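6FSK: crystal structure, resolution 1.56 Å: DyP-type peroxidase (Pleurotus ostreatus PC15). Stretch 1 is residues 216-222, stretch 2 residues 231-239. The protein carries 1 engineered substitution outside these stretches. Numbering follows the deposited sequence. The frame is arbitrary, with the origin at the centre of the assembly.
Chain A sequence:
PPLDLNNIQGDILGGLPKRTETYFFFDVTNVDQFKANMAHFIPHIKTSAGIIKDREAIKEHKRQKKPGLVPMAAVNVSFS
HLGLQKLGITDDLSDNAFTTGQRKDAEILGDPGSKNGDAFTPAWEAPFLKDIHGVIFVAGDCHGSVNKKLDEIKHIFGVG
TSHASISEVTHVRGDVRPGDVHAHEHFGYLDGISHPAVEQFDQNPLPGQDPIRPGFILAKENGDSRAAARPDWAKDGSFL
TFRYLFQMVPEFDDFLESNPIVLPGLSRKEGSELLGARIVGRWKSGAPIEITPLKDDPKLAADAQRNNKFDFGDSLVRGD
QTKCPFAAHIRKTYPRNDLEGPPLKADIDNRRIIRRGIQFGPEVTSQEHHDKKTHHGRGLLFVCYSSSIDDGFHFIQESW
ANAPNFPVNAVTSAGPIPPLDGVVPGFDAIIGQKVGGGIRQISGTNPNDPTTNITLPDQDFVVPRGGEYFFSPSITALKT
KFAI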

# COMPACT_ATOMS: atom_id res chain seq x y z
N PHE A 216 11.43 -3.15 -11.72
CA PHE A 216 10.00 -3.34 -11.37
C PHE A 216 9.59 -2.28 -10.32
O PHE A 216 8.38 -2.14 -10.10
N ILE A 217 10.55 -1.57 -9.75
CA ILE A 217 10.29 -0.53 -8.72
C ILE A 217 10.70 0.83 -9.22
O ILE A 217 9.97 1.81 -8.98
N LEU A 218 11.86 0.92 -9.88
CA LEU A 218 12.42 2.14 -10.35
C LEU A 218 12.35 2.21 -11.82
O LEU A 218 12.81 1.30 -12.50
N ALA A 219 11.86 3.32 -12.39
CA ALA A 219 11.85 3.48 -13.82
C ALA A 219 13.27 3.50 -14.45
O ALA A 219 14.21 4.01 -13.84
N LYS A 220 13.30 2.85 -15.61
CA LYS A 220 14.49 2.74 -16.47
C LYS A 220 15.67 2.07 -15.80
O LYS A 220 16.82 2.34 -16.13
N GLU A 221 15.42 1.21 -14.84
CA GLU A 221 16.48 0.30 -14.33
C GLU A 221 16.19 -1.05 -14.88
O GLU A 221 15.17 -1.31 -15.51
N ASN A 222 17.15 -1.94 -14.73
CA ASN A 222 17.02 -3.28 -15.33
C ASN A 222 15.73 -3.97 -14.91
O ASN A 222 15.45 -4.05 -13.70
N PRO A 231 11.35 8.97 -20.61
CA PRO A 231 12.41 9.96 -20.72
C PRO A 231 13.51 9.75 -19.80
O PRO A 231 13.33 9.14 -18.74
N ASP A 232 14.72 10.17 -20.18
CA ASP A 232 15.87 9.96 -19.34
C ASP A 232 15.68 10.50 -17.90
O ASP A 232 16.18 9.93 -16.94
N TRP A 233 14.97 11.60 -17.72
CA TRP A 233 14.83 12.16 -16.41
C TRP A 233 14.06 11.22 -15.43
O TRP A 233 14.21 11.36 -14.19
N ALA A 234 13.27 10.32 -16.00
CA ALA A 234 12.44 9.40 -15.22
C ALA A 234 13.28 8.30 -14.60
O ALA A 234 12.84 7.63 -13.65
N LYS A 235 14.54 8.10 -15.03
CA LYS A 235 15.36 7.07 -14.39
C LYS A 235 15.45 7.27 -12.91
O LYS A 235 15.65 8.38 -12.41
N ASP A 236 15.20 6.19 -12.17
CA ASP A 236 15.38 6.12 -10.73
C ASP A 236 14.27 6.93 -9.98
O ASP A 236 14.45 7.12 -8.80
N GLY A 237 13.21 7.24 -10.68
CA GLY A 237 11.92 7.64 -10.03
C GLY A 237 11.03 6.39 -9.86
O GLY A 237 11.28 5.30 -10.43
N SER A 238 9.99 6.56 -9.06
CA SER A 238 9.03 5.46 -8.86
C SER A 238 7.63 6.09 -8.73
O SER A 238 7.52 7.23 -8.30
N PHE A 239 6.62 5.34 -9.04
CA PHE A 239 5.21 5.75 -8.91
C PHE A 239 4.74 5.46 -7.51
O PHE A 239 4.81 4.33 -7.01

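The two stretches bury 510 Å² between them, and the contact is organised around Lys-220 and Ala-219, the residues of stretch 1 most covered by the other segment. Two backbone hydrogen bonds of Ala-219 bracket the contact here. Ala-219 N donates to Gly-237 O at 2.8 Å, and Asp-236 N donates to Ala-219 O at 2.9 Å; both bonds are nearly straight, so the type II turns at Leu-218 to Glu-221 and Ala-234 to Gly-237 are held against each other.

Lys-220 is the one residue whose CA-to-CB bond points toward the opposing stretch. It starts from a left-handed backbone conformation (phi/psi 60/27), and its side chain, with chi1 m, chi2 t and chi3 p, runs along the 3-10 segment. Near its root, CB lies 4.1 Å from Lys-235 CB; further out, Lys-220 CD comes to 3.2 Å from Pro-231 O. The aliphatic part of the chain thus provides much of the packing before the charged end is reached. There, Lys-220 NZ forms a long salt bridge of 3.7 Å with Asp-232 OD1. Although the CA-to-CB bond of Asp-232 points away, its m rotamer brings the carboxylate back within range. Lys-220 NZ also has a hydrogen-bonding partner just outside the stretches.

Ala-219 is buried, unlike its neighbour Lys-220. Its CB, directed sideways, is 3.4 Å from Ala-234 O and 4.5 Å from Ala-234 CB, so a single methyl group makes close contact with the end of the 3-10 segment.

On stretch 2, Asp-236 and Lys-235 are the most covered, and both meet Glu-221. The m, m rotamer of Glu-221 carries its carboxylate from a sideways CB to Asp-236, whose own side chain (chi1 m) leaves the backbone pointing away but ends nearer. Glu-221 OE2 and Asp-236 OD1 are only 2.4 Å apart, a separation at which an acid group probably holds a proton. Lys-235, extended with every chi angle t, passes beside this pair: its CE is 3.4 Å from Glu-221 OE2, while its NZ, 4.4 Å from the same oxygen, is too distant for a salt bridge.

Leu-218, in the m, t rotamer, covers the neighbouring flank, with CD2 3.8 Å from Asp-236 O and CD1 3.9 Å from Asp-236 OD1. Beyond it, the t rotamer of Ser-238 directs OG to Ile-217 O, to which it donates a 2.7 Å hydrogen bond. Ile-217 (m, m) adds a looser contact, its CG2 lying 4.1 Å from Ser-238 OG.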

# COMPACT_ATOMS: atom_id res chain seq x y z
CB PHE A 216 9.78 -4.75 -10.86
CG PHE A 216 9.91 -5.76 -11.96
CD1 PHE A 216 9.02 -5.78 -13.04
CD2 PHE A 216 10.98 -6.65 -11.98
CE1 PHE A 216 9.19 -6.68 -14.11
CE2 PHE A 216 11.09 -7.51 -13.05
CZ PHE A 216 10.25 -7.52 -14.13
CB ILE A 217 10.99 -0.84 -7.38
CG1 ILE A 217 10.60 -2.23 -6.83
CG2 ILE A 217 10.78 0.28 -6.31
CD1 ILE A 217 9.10 -2.44 -6.55
CB LEU A 218 13.87 2.19 -9.90
CG LEU A 218 14.24 2.20 -8.43
CD1 LEU A 218 15.75 1.96 -8.22
CD2 LEU A 218 13.81 3.49 -7.80
CB ALA A 219 11.15 4.77 -14.20
CB LYS A 220 14.92 4.12 -16.96
CG LYS A 220 13.83 4.84 -17.72
CD LYS A 220 14.27 6.12 -18.43
CE LYS A 220 15.41 5.90 -19.41
NZ LYS A 220 14.96 5.72 -20.80
CB GLU A 221 16.50 0.30 -12.80
CG GLU A 221 17.04 1.55 -12.17
CD GLU A 221 18.55 1.78 -12.30
OE1 GLU A 221 19.26 0.92 -12.91
OE2 GLU A 221 19.03 2.81 -11.80
CB ASN A 222 18.23 -4.06 -14.82
CG ASN A 222 18.30 -5.44 -15.37
OD1 ASN A 222 18.00 -5.65 -16.53
ND2 ASN A 222 18.73 -6.40 -14.54
CB PRO A 231 11.66 11.28 -20.44
CG PRO A 231 10.65 10.84 -19.38
CD PRO A 231 10.16 9.55 -19.91
CB ASP A 232 17.12 10.63 -19.97
CG ASP A 232 17.72 9.77 -21.09
OD1 ASP A 232 17.32 8.59 -21.23
OD2 ASP A 232 18.59 10.29 -21.81
CB TRP A 233 14.18 13.57 -16.44
CG TRP A 233 12.74 13.70 -16.78
CD1 TRP A 233 12.21 14.10 -17.95
CD2 TRP A 233 11.62 13.47 -15.91
NE1 TRP A 233 10.85 14.11 -17.89
CE2 TRP A 233 10.47 13.74 -16.64
CE3 TRP A 233 11.50 13.09 -14.59
CZ2 TRP A 233 9.20 13.60 -16.08
CZ3 TRP A 233 10.27 12.99 -14.05
CH2 TRP A 233 9.14 13.23 -14.80
CB ALA A 234 11.32 8.82 -16.05
CB LYS A 235 16.79 7.10 -14.95
CG LYS A 235 17.64 6.01 -14.38
CD LYS A 235 19.04 6.00 -15.04
CE LYS A 235 19.74 4.78 -14.51
NZ LYS A 235 20.69 4.35 -15.56
CB ASP A 236 16.73 6.54 -10.22
CG ASP A 236 17.82 5.49 -10.54
OD1 ASP A 236 17.43 4.34 -10.79
OD2 ASP A 236 19.04 5.86 -10.56
CB SER A 238 9.42 4.71 -7.61
OG SER A 238 8.59 3.54 -7.42
CB PHE A 239 4.30 5.07 -9.91
CG PHE A 239 4.55 5.44 -11.35
CD1 PHE A 239 3.96 6.54 -11.87
CD2 PHE A 239 5.41 4.71 -12.17
CE1 PHE A 239 4.17 6.94 -13.15
CE2 PHE A 239 5.67 5.14 -13.45
CZ PHE A 239 4.98 6.22 -13.96